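Uncharacterized protein (Leishmania infantum, PDB 4TYZ) is of unknown function, but its C-terminal part is a GRAM domain of the PH clan, a family generally linked to sterol binding and transfer. Local coordinates at residues A[14-19]-A[39-44]; A[25-30]-A[89-94]; A[63-68]-A[98-103]. One frame throughout, in Å; residues are numbered along the deposited sequence.

Interaction 1 of 3, residues A[14-19]-A[39-44]; sequences AGETLL and ITPHWL
Glu16, in the loop leading to strand 20-28, clasps the tight turn Thr40-His42 that joins strands 31-39 and 43-48 into a hairpin. Its carboxylate takes three hydrogen bonds from that turn. OE1 accepts two: the Thr40 hydroxyl, with OG1 at 2.7 Å, reaches its anti lone pair, while the backbone N of His42 comes to the syn side at 3.0 Å. OE2 is met by ND1 of the same His42, also 3.0 Å away, in a nearly straight bond (173°) lying in the imidazole plane; ring and carboxylate are turned 50° apart. This bond limits the imidazole's rotation, and three donors round one carboxylate would be expected to favour its negative form. The bend at chi2 (-73°) sets Glu16 CD over the turn. Next along, the Thr17 carbonyl O lies 3.2 Å from Pro41 CD, and Leu19 CD1 packs 4.0 Å from that same CD. A backbone bond, Leu19 N to Ile39 O at 2.8 Å, completes the clasp. Thr40 N to Trp43 O closes the turn. It is a hairpin turn of the GRAM (PH-like) sheet, pinned by the loop entering the first strand.

Interaction 2 of 3, residues A[25-30]-A[89-94]; sequences AWVEGS and FLTNFL
Ala25, Val27 and Thr91 bury the most surface where strands 20-28 and 87-91 run antiparallel. Ala25 and Thr91 form a hydrogen-bonded pair: Ala25 N gives to Thr91 O and Thr91 N returns to Ala25 O, both at 2.7 Å. The second bond lies in the carbonyl plane, whereas in the first the donor is tilted 30° from it. Two residues on, Val27 N reaches Phe89 O at 3.0 Å, almost straight at 175°. All three side chains project from one face. There the Val27 side chain crosses that of Thr91 at about a right angle, with CG2, anti to the carbonyl carbon, 3.4 Å from Thr91 OG1, and Ala25 CB sits 4.2 Å from Asn92 CB. Thr91 and Asn92 were each modelled in two conformers, which makes their side-chain contacts less certain. The amide of Asn92 turns to Gln34. On the other face Trp26 CB packs on Leu90 CD2 at 4.3 Å, and the indole meets Phe89 O with its CD1 edge, 3.4 Å away and in the ring plane. A water replaces the return bond of the Val27-Phe89 pair, donating to Val27 O at 2.7 Å and accepting from Phe89 N at 2.9 Å, with a weak third bond from Trp26 NE1. Cohesion thus rests chiefly on main-chain bonds, with small side chains packed on one face and a water standing in for one bond of the last pair.

Interaction 3 of 3, residues A[63-68]-A[98-103]; sequences KDIIKS and QAYSAL
With CG anti to the backbone N (chi1 -178°), Tyr100 sends its ring from helix 96-107 toward strand 62-67, where Lys67 starts out with its own CG anti to N and then bends at chi3 (-73°), which puts CE over a face of the phenol. CE comes within 3.6 Å of Tyr100 CD2, a CH-pi contact, and Lys67 CB lies over the same face nearer the rim, 3.9 Å from Tyr100 CE1. The aliphatic part of the lysine is thus laid across the ring, and its ammonium group is carried past it: NZ forms a salt bridge with Asp97 and gives a hydrogen bond to a water 2.9 Å away, which also binds Ser101 OG at 3.1 Å. Ile65 runs past the tyrosine in the opposite direction. Its CG2 approaches CE1 of Tyr100 obliquely at 3.8 Å and reaches on to CD1 of Leu103, 4.2 Å off, so one methyl touches two helix residues a turn apart. The phenol hydroxyl gives a long, weak hydrogen bond to the Ile65 carbonyl, OH to O 3.5 Å, with that oxygen in the ring plane at its edge. Met104 and Trp107 continue the helix's cover over Ile65. The strand and helix axes run nearly antiparallel (161°) and approach to 9.9 Å. The contact ties the helix to outer strand 62-67; a C-terminal helix closing one end of a strongly bent seven-stranded antiparallel sheet is the arrangement of the PH-like fold, to which GRAM domains belong.

In the fold
From the N terminus, the loop after helix 2-9 supplies 14-19, and interaction 1 closes a loop over strands 20-28 and 31-39 at the hairpin turn. Interaction 2 opens inside that loop, at 25-30, and closes only at 89-94, so the two cross; it joins the first and last strands of the chain within the sheet. Interaction 3 begins after interaction 1 has closed, crosses interaction 2, and ties outer strand 62-67 to the C-terminal helix. That helix links all three: Leu103 and Ala102 pack on Leu44 and Ile39 of interaction 1, and Ala99 packs on Phe93 of interaction 2.

Interaction 1 of 3, residues A[14-19]-A[39-44]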
loop_
_atom_site.group_PDB
_atom_site.type_symbol
_atom_site.label_atom_id
_atom_site.label_comp_id
_atom_site.label_asym_id
_atom_site.label_seq_id
_atom_site.Cartn_x
_atom_site.Cartn_y
_atom_site.Cartn_z
ATOM N N ALA A 14 -7.699 14.902 -2.342
ATOM C CA ALA A 14 -6.950 16.136 -2.595
ATOM C C ALA A 14 -6.636 16.942 -1.332
ATOM O O ALA A 14 -5.740 17.792 -1.345
ATOM C CB ALA A 14 -7.702 17.015 -3.605
ATOM N N GLY A 15 -7.360 16.678 -0.250
ATOM C CA GLY A 15 -7.059 17.331 1.015
ATOM C C GLY A 15 -6.133 16.544 1.921
ATOM O O GLY A 15 -5.745 17.017 2.994
ATOM N N GLU A 16 -5.794 15.328 1.505
ATOM C CA GLU A 16 -4.906 14.476 2.295
ATOM C C GLU A 16 -3.442 14.822 2.069
ATOM O O GLU A 16 -3.007 14.932 0.935
ATOM C CB GLU A 16 -5.121 13.009 1.931
ATOM C CG GLU A 16 -6.462 12.447 2.365
ATOM C CD GLU A 16 -6.523 12.241 3.866
ATOM O OE1 GLU A 16 -5.761 11.395 4.379
ATOM O OE2 GLU A 16 -7.316 12.939 4.521
ATOM N N THR A 17 -2.689 14.988 3.147
ATOM C CA THR A 17 -1.249 15.122 2.999
ATOM C C THR A 17 -0.627 13.766 2.683
ATOM O O THR A 17 -1.095 12.720 3.143
ATOM C CB THR A 17 -0.591 15.689 4.253
ATOM O OG1 THR A 17 -1.038 14.942 5.389
ATOM C CG2 THR A 17 -0.963 17.150 4.430
ATOM N N LEU A 18 0.421 13.791 1.871
ATOM C CA LEU A 18 1.138 12.575 1.546
ATOM C C LEU A 18 2.259 12.434 2.568
ATOM O O LEU A 18 3.245 13.184 2.538
ATOM C CB LEU A 18 1.680 12.618 0.114
ATOM C CG LEU A 18 2.330 11.318 -0.363
ATOM C CD1 LEU A 18 1.342 10.164 -0.281
ATOM C CD2 LEU A 18 2.859 11.456 -1.792
ATOM N N LEU A 19 2.097 11.494 3.494
ATOM C CA LEU A 19 3.051 11.340 4.589
ATOM C C LEU A 19 4.272 10.552 4.169
ATOM O O LEU A 19 5.386 10.845 4.605
ATOM C CB LEU A 19 2.394 10.653 5.786
ATOM C CG LEU A 19 1.196 11.378 6.389
ATOM C CD1 LEU A 19 0.594 10.546 7.502
ATOM C CD2 LEU A 19 1.619 12.751 6.899
ATOM N N ILE A 39 0.917 6.578 1.773
ATOM C CA ILE A 39 0.396 6.647 3.129
ATOM C C ILE A 39 -0.037 8.084 3.418
ATOM O O ILE A 39 0.757 9.017 3.294
ATOM C CB ILE A 39 1.445 6.172 4.130
ATOM C CG1 ILE A 39 1.712 4.677 3.892
ATOM C CG2 ILE A 39 1.002 6.437 5.557
ATOM C CD1 ILE A 39 2.915 4.162 4.582
ATOM N N THR A 40 -1.312 8.252 3.746
ATOM C CA THR A 40 -1.841 9.546 4.123
ATOM C C THR A 40 -2.424 9.407 5.529
ATOM O O THR A 40 -2.416 8.309 6.098
ATOM C CB THR A 40 -2.908 10.057 3.105
ATOM O OG1 THR A 40 -4.180 9.446 3.374
ATOM C CG2 THR A 40 -2.479 9.747 1.678
ATOM N N PRO A 41 -2.894 10.512 6.124
ATOM C CA PRO A 41 -3.393 10.327 7.491
ATOM C C PRO A 41 -4.606 9.386 7.601
ATOM O O PRO A 41 -4.747 8.716 8.625
ATOM C CB PRO A 41 -3.767 11.755 7.914
ATOM C CG PRO A 41 -2.856 12.636 7.098
ATOM C CD PRO A 41 -2.755 11.936 5.762
ATOM N N HIS A 42 -5.439 9.307 6.566
ATOM C CA HIS A 42 -6.653 8.489 6.644
ATOM C C HIS A 42 -6.687 7.306 5.680
ATOM O O HIS A 42 -7.553 6.436 5.823
ATOM C CB HIS A 42 -7.892 9.353 6.393
ATOM C CG HIS A 42 -8.105 10.403 7.431
ATOM N ND1 HIS A 42 -7.913 11.745 7.179
ATOM C CD2 HIS A 42 -8.468 10.307 8.730
ATOM C CE1 HIS A 42 -8.154 12.432 8.284
ATOM N NE2 HIS A 42 -8.492 11.586 9.236
ATOM N N TRP A 43 -5.758 7.271 4.724
ATOM C CA TRP A 43 -5.835 6.307 3.621
ATOM C C TRP A 43 -4.545 5.593 3.308
ATOM O O TRP A 43 -3.446 6.143 3.395
ATOM C CB TRP A 43 -6.314 7.005 2.318
ATOM C CG TRP A 43 -7.680 7.584 2.456
ATOM C CD1 TRP A 43 -8.001 8.799 2.993
ATOM C CD2 TRP A 43 -8.918 6.966 2.084
ATOM N NE1 TRP A 43 -9.369 8.980 2.977
ATOM C CE2 TRP A 43 -9.954 7.868 2.425
ATOM C CE3 TRP A 43 -9.253 5.742 1.494
ATOM C CZ2 TRP A 43 -11.304 7.591 2.182
ATOM C CZ3 TRP A 43 -10.596 5.457 1.260
ATOM C CH2 TRP A 43 -11.606 6.379 1.607
ATOM N N LEU A 44 -4.728 4.337 2.940
ATOM C CA LEU A 44 -3.679 3.519 2.374
ATOM C C LEU A 44 -4.006 3.340 0.906
ATOM O O LEU A 44 -5.059 2.806 0.570
ATOM C CB LEU A 44 -3.606 2.170 3.080
ATOM C CG LEU A 44 -2.560 1.276 2.436
ATOM C CD1 LEU A 44 -1.212 1.951 2.536
ATOM C CD2 LEU A 44 -2.551 -0.099 3.093
#

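Interaction 2 of 3, residues A[25-30]-A[89-94]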
loop_
_atom_site.group_PDB
_atom_site.type_symbol
_atom_site.label_atom_id
_atom_site.label_comp_id
_atom_site.label_asym_id
_atom_site.label_seq_id
_atom_site.Cartn_x
_atom_site.Cartn_y
_atom_site.Cartn_z
ATOM N N ALA A 25 4.861 -3.873 -5.212
ATOM C CA ALA A 25 3.993 -4.386 -6.247
ATOM C C ALA A 25 2.748 -4.935 -5.604
ATOM O O ALA A 25 2.781 -5.481 -4.505
ATOM C CB ALA A 25 4.688 -5.451 -7.072
ATOM N N TRP A 26 1.644 -4.775 -6.305
ATOM C CA TRP A 26 0.371 -5.335 -5.892
ATOM C C TRP A 26 0.234 -6.681 -6.592
ATOM O O TRP A 26 0.390 -6.771 -7.813
ATOM C CB TRP A 26 -0.746 -4.365 -6.266
ATOM C CG TRP A 26 -2.124 -4.739 -5.860
ATOM C CD1 TRP A 26 -2.503 -5.730 -5.003
ATOM C CD2 TRP A 26 -3.323 -4.121 -6.322
ATOM N NE1 TRP A 26 -3.875 -5.758 -4.896
ATOM C CE2 TRP A 26 -4.401 -4.783 -5.702
ATOM C CE3 TRP A 26 -3.591 -3.068 -7.207
ATOM C CZ2 TRP A 26 -5.730 -4.417 -5.925
ATOM C CZ3 TRP A 26 -4.914 -2.710 -7.434
ATOM C CH2 TRP A 26 -5.961 -3.381 -6.788
ATOM N N VAL A 27 -0.018 -7.741 -5.832
ATOM C CA VAL A 27 -0.174 -9.047 -6.446
ATOM C C VAL A 27 -1.569 -9.560 -6.158
ATOM O O VAL A 27 -2.046 -9.499 -5.016
ATOM C CB VAL A 27 0.890 -10.057 -5.953
ATOM C CG1 VAL A 27 0.566 -11.463 -6.450
ATOM C CG2 VAL A 27 2.254 -9.646 -6.453
ATOM N N GLU A 28 -2.229 -10.042 -7.202
ATOM C CA GLU A 28 -3.534 -10.666 -7.053
ATOM C C GLU A 28 -3.547 -11.909 -7.910
ATOM O O GLU A 28 -3.555 -11.825 -9.138
ATOM C CB GLU A 28 -4.657 -9.713 -7.448
ATOM C CG GLU A 28 -6.044 -10.305 -7.248
ATOM C CD GLU A 28 -7.128 -9.403 -7.787
ATOM O OE1 GLU A 28 -7.528 -8.465 -7.065
ATOM O OE2 GLU A 28 -7.562 -9.625 -8.939
ATOM N N GLY A 29 -3.530 -13.058 -7.249
ATOM C CA GLY A 29 -3.341 -14.317 -7.939
ATOM C C GLY A 29 -2.058 -14.298 -8.747
ATOM O O GLY A 29 -0.976 -14.068 -8.205
ATOM N N SER A 30 -2.180 -14.513 -10.051
ATOM C CA SER A 30 -1.005 -14.612 -10.913
ATOM C C SER A 30 -0.607 -13.274 -11.526
ATOM O O SER A 30 0.361 -13.200 -12.284
ATOM C CB SER A 30 -1.246 -15.635 -12.027
ATOM O OG SER A 30 -2.387 -15.303 -12.810
ATOM N N PHE A 89 -2.491 -8.153 -1.147
ATOM C CA PHE A 89 -1.102 -8.597 -1.085
ATOM C C PHE A 89 -0.181 -7.572 -1.732
ATOM O O PHE A 89 -0.307 -7.277 -2.926
ATOM C CB PHE A 89 -0.937 -9.948 -1.772
ATOM C CG PHE A 89 -1.683 -11.066 -1.105
ATOM C CD1 PHE A 89 -1.116 -11.754 -0.048
ATOM C CD2 PHE A 89 -2.936 -11.443 -1.554
ATOM C CE1 PHE A 89 -1.789 -12.797 0.562
ATOM C CE2 PHE A 89 -3.619 -12.492 -0.945
ATOM C CZ PHE A 89 -3.040 -13.164 0.111
ATOM N N LEU A 90 0.738 -7.025 -0.941
ATOM C CA LEU A 90 1.748 -6.099 -1.455
ATOM C C LEU A 90 3.118 -6.739 -1.316
ATOM O O LEU A 90 3.479 -7.229 -0.252
ATOM C CB LEU A 90 1.702 -4.770 -0.717
ATOM C CG LEU A 90 0.344 -4.073 -0.751
ATOM C CD1 LEU A 90 0.312 -2.973 0.288
ATOM C CD2 LEU A 90 0.090 -3.516 -2.136
ATOM N N THR A 91 3.884 -6.757 -2.396
ATOM C CA THR A 91 5.142 -7.503 -2.454
ATOM C C THR A 91 6.277 -6.649 -3.022
ATOM O O THR A 91 6.069 -5.504 -3.397
ATOM C CB THR A 91 5.002 -8.775 -3.328
ATOM O OG1 THR A 91 4.889 -8.401 -4.710
ATOM C CG2 THR A 91 3.777 -9.578 -2.938
ATOM N N ASN A 92 7.477 -7.233 -3.124
ATOM C CA ASN A 92 8.613 -6.578 -3.771
ATOM C C ASN A 92 8.939 -5.212 -3.162
ATOM O O ASN A 92 9.326 -4.277 -3.867
ATOM C CB ASN A 92 8.350 -6.429 -5.279
ATOM C CG ASN A 92 9.607 -6.108 -6.075
ATOM O OD1 ASN A 92 10.679 -6.669 -5.828
ATOM N ND2 ASN A 92 9.479 -5.202 -7.039
ATOM N N PHE A 93 8.781 -5.090 -1.845
ATOM C CA PHE A 93 9.180 -3.847 -1.185
ATOM C C PHE A 93 10.691 -3.700 -1.213
ATOM O O PHE A 93 11.407 -4.675 -0.985
ATOM C CB PHE A 93 8.712 -3.815 0.269
ATOM C CG PHE A 93 7.272 -3.450 0.441
ATOM C CD1 PHE A 93 6.889 -2.124 0.548
ATOM C CD2 PHE A 93 6.299 -4.436 0.508
ATOM C CE1 PHE A 93 5.556 -1.792 0.708
ATOM C CE2 PHE A 93 4.972 -4.116 0.666
ATOM C CZ PHE A 93 4.594 -2.792 0.774
ATOM N N LEU A 94 11.176 -2.487 -1.460
ATOM C CA LEU A 94 12.590 -2.183 -1.274
ATOM C C LEU A 94 12.881 -1.847 0.187
ATOM O O LEU A 94 13.977 -2.104 0.693
ATOM C CB LEU A 94 13.015 -1.022 -2.168
ATOM C CG LEU A 94 12.809 -1.239 -3.666
ATOM C CD1 LEU A 94 13.273 -0.013 -4.440
ATOM C CD2 LEU A 94 13.536 -2.494 -4.132
HETATM O O HOH W 1 -4.041 -8.491 -3.555
#

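Interaction 3 of 3, residues A[63-68]-A[98-103]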
loop_
_atom_site.group_PDB
_atom_site.type_symbol
_atom_site.label_atom_id
_atom_site.label_comp_id
_atom_site.label_asym_id
_atom_site.label_seq_id
_atom_site.Cartn_x
_atom_site.Cartn_y
_atom_site.Cartn_z
ATOM N N LYS A 63 -8.617 -4.416 9.006
ATOM C CA LYS A 63 -8.745 -5.266 10.185
ATOM C C LYS A 63 -7.392 -5.701 10.747
ATOM O O LYS A 63 -7.216 -5.817 11.966
ATOM C CB LYS A 63 -9.591 -6.503 9.840
ATOM C CG LYS A 63 -9.749 -7.518 10.975
ATOM C CD LYS A 63 -10.592 -8.694 10.503
ATOM C CE LYS A 63 -10.930 -9.631 11.651
ATOM N NZ LYS A 63 -11.893 -10.686 11.232
ATOM N N ASP A 64 -6.433 -5.949 9.859
ATOM C CA ASP A 64 -5.121 -6.444 10.281
ATOM C C ASP A 64 -4.100 -6.172 9.201
ATOM O O ASP A 64 -4.437 -6.036 8.034
ATOM C CB ASP A 64 -5.180 -7.948 10.608
ATOM C CG ASP A 64 -4.044 -8.406 11.505
ATOM O OD1 ASP A 64 -3.285 -7.548 12.011
ATOM O OD2 ASP A 64 -3.926 -9.637 11.730
ATOM N N ILE A 65 -2.842 -6.065 9.609
ATOM C CA ILE A 65 -1.723 -5.854 8.694
ATOM C C ILE A 65 -0.620 -6.795 9.145
ATOM O O ILE A 65 -0.181 -6.730 10.297
ATOM C CB ILE A 65 -1.227 -4.397 8.699
ATOM C CG1 ILE A 65 -2.371 -3.447 8.352
ATOM C CG2 ILE A 65 -0.055 -4.216 7.725
ATOM C CD1 ILE A 65 -1.977 -1.972 8.337
ATOM N N ILE A 66 -0.192 -7.682 8.247
ATOM C CA ILE A 66 0.784 -8.722 8.576
ATOM C C ILE A 66 2.070 -8.537 7.780
ATOM O O ILE A 66 2.017 -8.300 6.571
ATOM C CB ILE A 66 0.215 -10.113 8.279
ATOM C CG1 ILE A 66 -1.014 -10.369 9.162
ATOM C CG2 ILE A 66 1.269 -11.182 8.467
ATOM C CD1 ILE A 66 -1.715 -11.675 8.851
ATOM N N LYS A 67 3.213 -8.616 8.458
ATOM C CA LYS A 67 4.507 -8.569 7.792
ATOM C C LYS A 67 4.865 -10.009 7.458
ATOM O O LYS A 67 5.399 -10.734 8.298
ATOM C CB LYS A 67 5.569 -7.904 8.679
ATOM C CG LYS A 67 6.772 -7.387 7.908
ATOM C CD LYS A 67 7.988 -7.159 8.785
ATOM C CE LYS A 67 7.861 -5.929 9.673
ATOM N NZ LYS A 67 9.184 -5.630 10.338
ATOM N N SER A 68 4.542 -10.424 6.234
ATOM C CA SER A 68 4.544 -11.837 5.850
ATOM C C SER A 68 5.856 -12.556 6.130
ATOM O O SER A 68 6.938 -12.049 5.837
ATOM C CB SER A 68 4.212 -11.986 4.360
ATOM O OG SER A 68 3.077 -11.217 4.002
ATOM N N GLN A 98 10.459 -0.248 6.823
ATOM C CA GLN A 98 10.072 1.155 6.900
ATOM C C GLN A 98 8.616 1.329 6.491
ATOM O O GLN A 98 7.884 2.092 7.121
ATOM C CB GLN A 98 10.967 2.028 6.018
ATOM C CG GLN A 98 12.375 2.239 6.545
ATOM C CD GLN A 98 13.228 3.035 5.572
ATOM O OE1 GLN A 98 12.741 3.497 4.537
ATOM N NE2 GLN A 98 14.507 3.199 5.898
ATOM N N ALA A 99 8.201 0.621 5.441
ATOM C CA ALA A 99 6.812 0.698 4.971
ATOM C C ALA A 99 5.872 0.208 6.057
ATOM O O ALA A 99 4.847 0.831 6.340
ATOM C CB ALA A 99 6.611 -0.125 3.691
ATOM N N TYR A 100 6.228 -0.917 6.665
ATOM C CA TYR A 100 5.369 -1.518 7.675
ATOM C C TYR A 100 5.269 -0.584 8.879
ATOM O O TYR A 100 4.184 -0.372 9.422
ATOM C CB TYR A 100 5.893 -2.901 8.068
ATOM C CG TYR A 100 5.031 -3.600 9.083
ATOM C CD1 TYR A 100 3.940 -4.362 8.689
ATOM C CD2 TYR A 100 5.318 -3.506 10.437
ATOM C CE1 TYR A 100 3.142 -5.006 9.626
ATOM C CE2 TYR A 100 4.539 -4.153 11.375
ATOM C CZ TYR A 100 3.455 -4.890 10.963
ATOM O OH TYR A 100 2.678 -5.527 11.910
ATOM N N SER A 101 6.396 0.005 9.268
ATOM C CA SER A 101 6.392 0.958 10.374
ATOM C C SER A 101 5.517 2.166 10.077
ATOM O O SER A 101 4.772 2.635 10.943
ATOM C CB SER A 101 7.814 1.408 10.690
ATOM O OG SER A 101 8.547 0.325 11.236
ATOM N N ALA A 102 5.606 2.673 8.851
ATOM C CA ALA A 102 4.812 3.838 8.472
ATOM C C ALA A 102 3.319 3.491 8.472
ATOM O O ALA A 102 2.494 4.284 8.928
ATOM C CB ALA A 102 5.255 4.363 7.117
ATOM N N LEU A 103 2.984 2.292 7.994
ATOM C CA LEU A 103 1.609 1.792 8.061
ATOM C C LEU A 103 1.109 1.711 9.490
ATOM O O LEU A 103 0.028 2.214 9.786
ATOM C CB LEU A 103 1.481 0.409 7.419
ATOM C CG LEU A 103 1.589 0.394 5.909
ATOM C CD1 LEU A 103 1.358 -1.009 5.394
ATOM C CD2 LEU A 103 0.578 1.342 5.347
HETATM O O HOH W 2 8.954 -2.732 10.679
#